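Local coordinates for protein pilin (PDB 3GLD) that forms the backbone of the pilus as covalently joined, stacked subunits, a structure required for adhesion to host cells, bacterial aggregation and biofilm formation, at residues Pro35-Phe39 with Val110-Tyr115; Ser119-His125 with Thr138-Lys144. The protein carries 2 engineered substitutions. One frame throughout, in Å; residues are numbered along the deposited sequence.

Contact 1: residues Pro35-Phe39 with Val110-Tyr115; sequences PNTDF and VPGVSY
Apolar side-chain packing across the interior of the N-terminal isopeptide-containing domain joins the start of strand 37-45, which lies in one sheet, to the type II turn Val-110 to Val-113 and the short strand 113-114, which pairs with strand 151-169 of the other sheet. No hydrogen bond links the two segments, and their backbones stay apart: the closest CA pair, Thr-37 and Val-110, is 7.3 Å. Residues 37-39 are extended. The turn has Pro-111 and Gly-112 at its corners, Gly-112 with phi/psi 80/-5°, and is closed by Val-113 N to Val-110 O at 3.1 Å. Val-110 (chi1 t) points across: its CG1 meets Pro-35 CG at 4.0 Å, and its CG2 lies 3.0 Å from Thr-37 OG1. The Phe-39 ring (chi1 m) swings into the gap, where CE1 reaches Val-113 CG1 at 4.1 Å and Tyr-115 CE1 at 3.5 Å; the two rings have centroids 5.8 Å apart and planes at 66°. The Tyr-115 side chain (chi1 m) reaches back to the start of its own turn, where its OH accepts from Val-110 N at 3.0 Å. Phe-39 makes a cation-pi contact with Lys-23 and, like Tyr-115, touches Asn-155. Lys-23 and Asn-155 form an isopeptide in the natural protein; the autocatalytic position near Tyr-115 is the engineered Ala-104. Two hydrogen bonds thus hold the turn, while apolar contact joins it to 35-39.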
ATOM      1  N   PRO A  35      -2.525  -4.502  -1.522  1.00 27.66           N
ATOM      2  CA  PRO A  35      -2.644  -5.574  -0.522  1.00 28.24           C
ATOM      3  C   PRO A  35      -4.084  -5.773  -0.002  1.00 28.36           C
ATOM      4  O   PRO A  35      -4.845  -4.812   0.059  1.00 28.82           O
ATOM      5  CB  PRO A  35      -1.715  -5.100   0.610  1.00 27.50           C
ATOM      6  CG  PRO A  35      -1.670  -3.604   0.449  1.00 27.05           C
ATOM      7  CD  PRO A  35      -1.780  -3.339  -1.014  1.00 27.08           C
ATOM      8  N   ASN A  36      -4.429  -7.009   0.345  1.00 28.84           N
ATOM      9  CA  ASN A  36      -5.664  -7.319   1.060  1.00 29.36           C
ATOM     10  C   ASN A  36      -5.471  -6.915   2.513  1.00 29.32           C
ATOM     11  O   ASN A  36      -4.790  -7.609   3.257  1.00 29.04           O
ATOM     12  CB  ASN A  36      -5.987  -8.820   1.052  1.00 29.28           C
ATOM     13  CG  ASN A  36      -6.006  -9.432  -0.321  1.00 28.87           C
ATOM     14  OD1 ASN A  36      -5.470 -10.527  -0.507  1.00 29.13           O
ATOM     15  ND2 ASN A  36      -6.633  -8.768  -1.281  1.00 24.31           N
ATOM     16  N   THR A  37      -6.067  -5.797   2.914  1.00 29.60           N
ATOM     17  CA  THR A  37      -5.933  -5.314   4.288  1.00 30.06           C
ATOM     18  C   THR A  37      -7.072  -4.337   4.625  1.00 30.33           C
ATOM     19  O   THR A  37      -7.679  -3.753   3.733  1.00 29.59           O
ATOM     20  CB  THR A  37      -4.585  -4.570   4.493  1.00 30.22           C
ATOM     21  OG1 THR A  37      -4.435  -4.182   5.867  1.00 30.16           O
ATOM     22  CG2 THR A  37      -4.513  -3.311   3.622  1.00 29.72           C
ATOM     23  N   ASP A  38      -7.328  -4.163   5.918  1.00 30.96           N
ATOM     24  CA  ASP A  38      -8.150  -3.046   6.419  1.00 31.16           C
ATOM     25  C   ASP A  38      -7.275  -1.875   6.811  1.00 30.87           C
ATOM     26  O   ASP A  38      -6.084  -2.050   7.071  1.00 31.06           O
ATOM     27  CB  ASP A  38      -8.919  -3.485   7.661  1.00 31.42           C
ATOM     28  CG  ASP A  38      -9.973  -4.531   7.360  1.00 33.17           C
ATOM     29  OD1 ASP A  38     -10.318  -4.700   6.169  1.00 35.80           O
ATOM     30  OD2 ASP A  38     -10.449  -5.191   8.324  1.00 34.62           O
ATOM     31  N   PHE A  39      -7.868  -0.679   6.855  1.00 30.54           N
ATOM     32  CA  PHE A  39      -7.330   0.439   7.616  1.00 30.48           C
ATOM     33  C   PHE A  39      -8.435   0.934   8.553  1.00 30.82           C
ATOM     34  O   PHE A  39      -9.595   1.044   8.137  1.00 29.78           O
ATOM     35  CB  PHE A  39      -6.849   1.572   6.702  1.00 30.73           C
ATOM     36  CG  PHE A  39      -5.680   1.197   5.846  1.00 33.20           C
ATOM     37  CD1 PHE A  39      -4.408   1.084   6.396  1.00 33.54           C
ATOM     38  CD2 PHE A  39      -5.859   0.897   4.496  1.00 35.01           C
ATOM     39  CE1 PHE A  39      -3.331   0.696   5.607  1.00 33.40           C
ATOM     40  CE2 PHE A  39      -4.787   0.518   3.694  1.00 33.94           C
ATOM     41  CZ  PHE A  39      -3.523   0.429   4.247  1.00 34.70           C
ATOM     42  N   VAL A 110       0.825  -3.070   7.750  1.00 38.30           N
ATOM     43  CA  VAL A 110       0.911  -3.761   6.464  1.00 36.60           C
ATOM     44  C   VAL A 110       2.286  -3.459   5.876  1.00 35.51           C
ATOM     45  O   VAL A 110       2.680  -2.293   5.796  1.00 34.80           O
ATOM     46  CB  VAL A 110      -0.186  -3.246   5.505  1.00 36.92           C
ATOM     47  CG1 VAL A 110      -0.153  -3.952   4.144  1.00 35.91           C
ATOM     48  CG2 VAL A 110      -1.559  -3.350   6.169  1.00 36.82           C
ATOM     49  N   PRO A 111       3.020  -4.510   5.450  1.00 34.65           N
ATOM     50  CA  PRO A 111       4.361  -4.318   4.875  1.00 33.77           C
ATOM     51  C   PRO A 111       4.364  -3.344   3.701  1.00 32.48           C
ATOM     52  O   PRO A 111       3.464  -3.379   2.871  1.00 32.00           O
ATOM     53  CB  PRO A 111       4.756  -5.730   4.420  1.00 34.17           C
ATOM     54  CG  PRO A 111       3.875  -6.644   5.230  1.00 34.23           C
ATOM     55  CD  PRO A 111       2.584  -5.911   5.335  1.00 34.50           C
ATOM     56  N   GLY A 112       5.368  -2.470   3.664  1.00 31.85           N
ATOM     57  CA  GLY A 112       5.474  -1.434   2.647  1.00 30.58           C
ATOM     58  C   GLY A 112       4.615  -0.186   2.850  1.00 30.63           C
ATOM     59  O   GLY A 112       4.713   0.759   2.058  1.00 30.04           O
ATOM     60  N   VAL A 113       3.756  -0.181   3.872  1.00 30.04           N
ATOM     61  CA  VAL A 113       2.855   0.969   4.105  1.00 30.56           C
ATOM     62  C   VAL A 113       3.359   1.950   5.158  1.00 31.02           C
ATOM     63  O   VAL A 113       3.695   1.565   6.266  1.00 31.94           O
ATOM     64  CB  VAL A 113       1.400   0.533   4.468  1.00 30.44           C
ATOM     65  CG1 VAL A 113       0.531   1.758   4.776  1.00 28.26           C
ATOM     66  CG2 VAL A 113       0.793  -0.290   3.320  1.00 27.35           C
ATOM     67  N   SER A 114       3.411   3.219   4.777  1.00 32.37           N
ATOM     68  CA  SER A 114       3.705   4.311   5.689  1.00 33.96           C
ATOM     69  C   SER A 114       2.385   4.959   6.085  1.00 34.29           C
ATOM     70  O   SER A 114       1.615   5.388   5.218  1.00 34.34           O
ATOM     71  CB  SER A 114       4.580   5.347   4.998  1.00 33.93           C
ATOM     72  OG  SER A 114       5.830   4.788   4.637  1.00 36.28           O
ATOM     73  N   TYR A 115       2.141   5.038   7.390  1.00 35.11           N
ATOM     74  CA  TYR A 115       0.852   5.460   7.908  1.00 36.19           C
ATOM     75  C   TYR A 115       0.719   6.965   8.095  1.00 36.53           C
ATOM     76  O   TYR A 115       1.653   7.634   8.561  1.00 36.48           O
ATOM     77  CB  TYR A 115       0.551   4.708   9.208  1.00 36.53           C
ATOM     78  CG  TYR A 115       0.132   3.280   8.939  1.00 37.79           C
ATOM     79  CD1 TYR A 115      -1.218   2.940   8.818  1.00 37.57           C
ATOM     80  CD2 TYR A 115       1.087   2.276   8.762  1.00 38.91           C
ATOM     81  CE1 TYR A 115      -1.601   1.630   8.557  1.00 38.00           C
ATOM     82  CE2 TYR A 115       0.717   0.968   8.494  1.00 38.37           C
ATOM     83  CZ  TYR A 115      -0.624   0.650   8.386  1.00 38.26           C
ATOM     84  OH  TYR A 115      -0.975  -0.647   8.123  1.00 36.75           O
TER

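Contact 2: residues Ser119-His125 with Thr138-Lys144; sequences SYTVQVH and TYIVGYK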
ATOM      1  N   SER A 119      -3.873  14.025  12.848  1.00 38.70           N
ATOM      2  CA  SER A 119      -4.886  13.996  13.881  1.00 38.59           C
ATOM      3  C   SER A 119      -5.850  15.113  13.560  1.00 38.13           C
ATOM      4  O   SER A 119      -5.431  16.248  13.305  1.00 38.62           O
ATOM      5  CB  SER A 119      -4.257  14.202  15.259  1.00 38.83           C
ATOM      6  OG  SER A 119      -5.192  13.940  16.301  1.00 40.59           O
ATOM      7  N   TYR A 120      -7.140  14.789  13.544  1.00 36.90           N
ATOM      8  CA  TYR A 120      -8.157  15.789  13.311  1.00 35.89           C
ATOM      9  C   TYR A 120      -8.899  16.149  14.594  1.00 35.42           C
ATOM     10  O   TYR A 120      -9.215  15.289  15.418  1.00 35.26           O
ATOM     11  CB  TYR A 120      -9.160  15.299  12.277  1.00 35.59           C
ATOM     12  CG  TYR A 120      -8.638  15.232  10.860  1.00 35.80           C
ATOM     13  CD1 TYR A 120      -8.098  14.049  10.345  1.00 33.88           C
ATOM     14  CD2 TYR A 120      -8.739  16.336  10.018  1.00 35.45           C
ATOM     15  CE1 TYR A 120      -7.648  13.987   9.019  1.00 35.86           C
ATOM     16  CE2 TYR A 120      -8.289  16.291   8.714  1.00 35.03           C
ATOM     17  CZ  TYR A 120      -7.745  15.123   8.217  1.00 35.54           C
ATOM     18  OH  TYR A 120      -7.321  15.115   6.917  1.00 36.43           O
ATOM     19  N   THR A 121      -9.168  17.436  14.770  1.00 34.82           N
ATOM     20  CA  THR A 121     -10.082  17.849  15.817  1.00 33.67           C
ATOM     21  C   THR A 121     -11.441  17.964  15.154  1.00 32.62           C
ATOM     22  O   THR A 121     -11.567  18.548  14.066  1.00 32.68           O
ATOM     23  CB  THR A 121      -9.643  19.154  16.491  1.00 33.95           C
ATOM     24  OG1 THR A 121      -8.337  18.959  17.054  1.00 35.06           O
ATOM     25  CG2 THR A 121     -10.610  19.535  17.622  1.00 34.30           C
ATOM     26  N   VAL A 122     -12.438  17.358  15.791  1.00 30.69           N
ATOM     27  CA  VAL A 122     -13.789  17.326  15.259  1.00 29.80           C
ATOM     28  C   VAL A 122     -14.742  18.011  16.247  1.00 29.73           C
ATOM     29  O   VAL A 122     -14.743  17.712  17.450  1.00 29.33           O
ATOM     30  CB  VAL A 122     -14.234  15.871  14.935  1.00 29.86           C
ATOM     31  CG1 VAL A 122     -15.760  15.746  14.817  1.00 28.77           C
ATOM     32  CG2 VAL A 122     -13.578  15.378  13.622  1.00 28.63           C
ATOM     33  N   GLN A 123     -15.499  18.966  15.720  1.00 29.61           N
ATOM     34  CA  GLN A 123     -16.520  19.720  16.460  1.00 29.36           C
ATOM     35  C   GLN A 123     -17.875  19.217  15.975  1.00 29.23           C
ATOM     36  O   GLN A 123     -18.171  19.315  14.786  1.00 29.71           O
ATOM     37  CB  GLN A 123     -16.406  21.205  16.133  1.00 28.42           C
ATOM     38  CG  GLN A 123     -15.188  21.916  16.701  1.00 30.02           C
ATOM     39  CD  GLN A 123     -15.085  23.395  16.276  1.00 30.63           C
ATOM     40  OE1 GLN A 123     -15.867  23.889  15.472  1.00 32.06           O
ATOM     41  NE2 GLN A 123     -14.092  24.087  16.811  1.00 31.95           N
ATOM     42  N   VAL A 124     -18.672  18.634  16.867  1.00 28.79           N
ATOM     43  CA  VAL A 124     -20.075  18.377  16.565  1.00 27.98           C
ATOM     44  C   VAL A 124     -20.906  19.557  17.107  1.00 28.87           C
ATOM     45  O   VAL A 124     -20.908  19.817  18.306  1.00 28.98           O
ATOM     46  CB  VAL A 124     -20.585  17.050  17.144  1.00 27.62           C
ATOM     47  CG1 VAL A 124     -22.071  16.851  16.756  1.00 27.57           C
ATOM     48  CG2 VAL A 124     -19.747  15.862  16.633  1.00 26.62           C
ATOM     49  N   HIS A 125     -21.557  20.284  16.203  1.00 29.25           N
ATOM     50  CA  HIS A 125     -22.444  21.386  16.549  1.00 29.93           C
ATOM     51  C   HIS A 125     -23.857  20.884  16.841  1.00 29.42           C
ATOM     52  O   HIS A 125     -24.592  20.457  15.939  1.00 29.38           O
ATOM     53  CB  HIS A 125     -22.415  22.458  15.456  1.00 30.29           C
ATOM     54  CG  HIS A 125     -21.144  23.239  15.448  1.00 31.67           C
ATOM     55  ND1 HIS A 125     -19.943  22.696  15.042  1.00 35.26           N
ATOM     56  CD2 HIS A 125     -20.870  24.502  15.842  1.00 34.16           C
ATOM     57  CE1 HIS A 125     -18.989  23.601  15.157  1.00 34.77           C
ATOM     58  NE2 HIS A 125     -19.526  24.707  15.648  1.00 35.65           N
ATOM     59  N   THR A 138     -26.295  18.762  14.458  1.00 33.57           N
ATOM     60  CA  THR A 138     -26.788  19.458  13.261  1.00 33.41           C
ATOM     61  C   THR A 138     -25.765  19.624  12.139  1.00 33.83           C
ATOM     62  O   THR A 138     -26.104  19.494  10.966  1.00 34.46           O
ATOM     63  CB  THR A 138     -27.383  20.826  13.672  1.00 32.47           C
ATOM     64  OG1 THR A 138     -28.421  20.579  14.619  1.00 31.83           O
ATOM     65  CG2 THR A 138     -27.956  21.580  12.477  1.00 32.72           C
ATOM     66  N   TYR A 139     -24.533  19.943  12.503  1.00 33.76           N
ATOM     67  CA  TYR A 139     -23.433  19.878  11.562  1.00 34.90           C
ATOM     68  C   TYR A 139     -22.129  19.522  12.255  1.00 35.08           C
ATOM     69  O   TYR A 139     -21.982  19.716  13.472  1.00 34.29           O
ATOM     70  CB  TYR A 139     -23.316  21.133  10.677  1.00 35.15           C
ATOM     71  CG  TYR A 139     -23.004  22.425  11.379  1.00 36.86           C
ATOM     72  CD1 TYR A 139     -24.019  23.205  11.960  1.00 37.51           C
ATOM     73  CD2 TYR A 139     -21.696  22.891  11.438  1.00 38.74           C
ATOM     74  CE1 TYR A 139     -23.719  24.417  12.592  1.00 40.13           C
ATOM     75  CE2 TYR A 139     -21.385  24.092  12.061  1.00 40.19           C
ATOM     76  CZ  TYR A 139     -22.394  24.851  12.634  1.00 41.28           C
ATOM     77  OH  TYR A 139     -22.055  26.029  13.248  1.00 41.66           O
ATOM     78  N   ILE A 140     -21.206  18.952  11.478  1.00 35.35           N
ATOM     79  CA  ILE A 140     -19.931  18.503  12.006  1.00 35.63           C
ATOM     80  C   ILE A 140     -18.818  19.131  11.199  1.00 36.34           C
ATOM     81  O   ILE A 140     -18.848  19.111   9.968  1.00 36.43           O
ATOM     82  CB  ILE A 140     -19.805  16.959  11.993  1.00 35.70           C
ATOM     83  CG1 ILE A 140     -20.974  16.324  12.760  1.00 35.86           C
ATOM     84  CG2 ILE A 140     -18.455  16.531  12.621  1.00 34.86           C
ATOM     85  CD1 ILE A 140     -21.053  14.822  12.716  1.00 36.92           C
ATOM     86  N   VAL A 141     -17.854  19.723  11.891  1.00 36.33           N
ATOM     87  CA  VAL A 141     -16.678  20.243  11.211  1.00 37.17           C
ATOM     88  C   VAL A 141     -15.409  19.614  11.759  1.00 37.10           C
ATOM     89  O   VAL A 141     -15.281  19.360  12.963  1.00 36.53           O
ATOM     90  CB  VAL A 141     -16.538  21.773  11.311  1.00 37.32           C
ATOM     91  CG1 VAL A 141     -15.741  22.275  10.118  1.00 38.27           C
ATOM     92  CG2 VAL A 141     -17.883  22.452  11.323  1.00 37.73           C
ATOM     93  N   GLY A 142     -14.465  19.374  10.856  1.00 37.30           N
ATOM     94  CA  GLY A 142     -13.166  18.853  11.231  1.00 37.49           C
ATOM     95  C   GLY A 142     -12.042  19.746  10.753  1.00 37.43           C
ATOM     96  O   GLY A 142     -12.157  20.439   9.755  1.00 37.39           O
ATOM     97  N   TYR A 143     -10.954  19.752  11.481  1.00 38.07           N
ATOM     98  CA  TYR A 143      -9.838  20.536  11.028  1.00 40.02           C
ATOM     99  C   TYR A 143      -8.550  19.951  11.504  1.00 40.98           C
ATOM    100  O   TYR A 143      -8.445  19.383  12.594  1.00 40.64           O
ATOM    101  CB  TYR A 143      -9.954  22.013  11.452  1.00 40.28           C
ATOM    102  CG  TYR A 143     -10.229  22.237  12.922  1.00 40.71           C
ATOM    103  CD1 TYR A 143     -11.536  22.408  13.385  1.00 40.90           C
ATOM    104  CD2 TYR A 143      -9.184  22.298  13.849  1.00 40.75           C
ATOM    105  CE1 TYR A 143     -11.800  22.619  14.748  1.00 41.20           C
ATOM    106  CE2 TYR A 143      -9.437  22.513  15.218  1.00 41.24           C
ATOM    107  CZ  TYR A 143     -10.743  22.666  15.655  1.00 41.41           C
ATOM    108  OH  TYR A 143     -11.001  22.881  16.996  1.00 43.34           O
ATOM    109  N   LYS A 144      -7.572  20.069  10.627  1.00 43.36           N
ATOM    110  CA  LYS A 144      -6.197  19.976  11.020  1.00 44.78           C
ATOM    111  C   LYS A 144      -5.646  21.344  10.692  1.00 45.44           C
ATOM    112  O   LYS A 144      -5.997  21.952   9.668  1.00 45.34           O
ATOM    113  CB  LYS A 144      -5.454  18.859  10.266  1.00 45.47           C
ATOM    114  CG  LYS A 144      -5.433  18.968   8.742  1.00 46.83           C
ATOM    115  CD  LYS A 144      -4.344  18.088   8.164  1.00 48.91           C
ATOM    116  CE  LYS A 144      -4.578  17.792   6.686  1.00 51.45           C
ATOM    117  NZ  LYS A 144      -3.491  16.927   6.126  1.00 51.96           N
TER
HETATM  118  O   HOH W   1      -6.227  18.730  14.848  1.00 42.26           O
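Backbone hydrogen bonds tie strand 119-125 to strand 138-144 as the two arms of an antiparallel hairpin. Thr-121 and Tyr-143 exchange N-to-O bonds of 3.0 Å (Thr-121 N to Tyr-143 O) and 2.9 Å (Tyr-143 N to Thr-121 O), and Gln-123 with Val-141 repeats the pattern. The far end holds a classic beta bulge: Thr-138 N donates to His-125 O at 2.8 Å and Tyr-139 N only weakly to the same oxygen at 3.5 Å, while His-125 N reaches Tyr-139 O at 2.8 Å. Near the other end a water bridges Ser-119 O, Thr-121 OG1 and Tyr-143 O. On one face the His-125 and Tyr-139 rings form an offset stack, centroids 4.3 Å apart, and Tyr-143 OH takes a weak bond from Gln-123 NE2 at 3.3 Å. On the other, Val-122 CG1 meets Ile-140 CG2 at 3.6 Å, and Tyr-120, edge-to-face on Phe-153, bonds through OH to Gln-152 O. Gln-123, Val-141 and Tyr-143 lie against Lys-148, which cross-links one pilin to the next, a bond absent here. The backbone ladder thus sets the register, and both faces add to it, one hydrophobic and turned inward, the other mixing aromatic and polar groups with Val-141.

Both contacts belong to the N-terminal domain, their centres about 26 Å apart, and they follow one another in the chain: strand 113-114 leads into strand 119-129. Contact 1 brings together elements of two different sheets, whereas contact 2 unites neighbouring strands within one sheet, the same sheet that holds strand 37-45 of contact 1. The chemistry follows: between sheets, side chains do the work over 230 Å² of buried surface without a bond across; within the sheet a main-chain ladder is added to side-chain packing, and 716 Å² is buried. Three of the six touching residues in contact 1 are buried and none is exposed, while contact 2 has a more accessible aromatic and polar face alongside its buried valines.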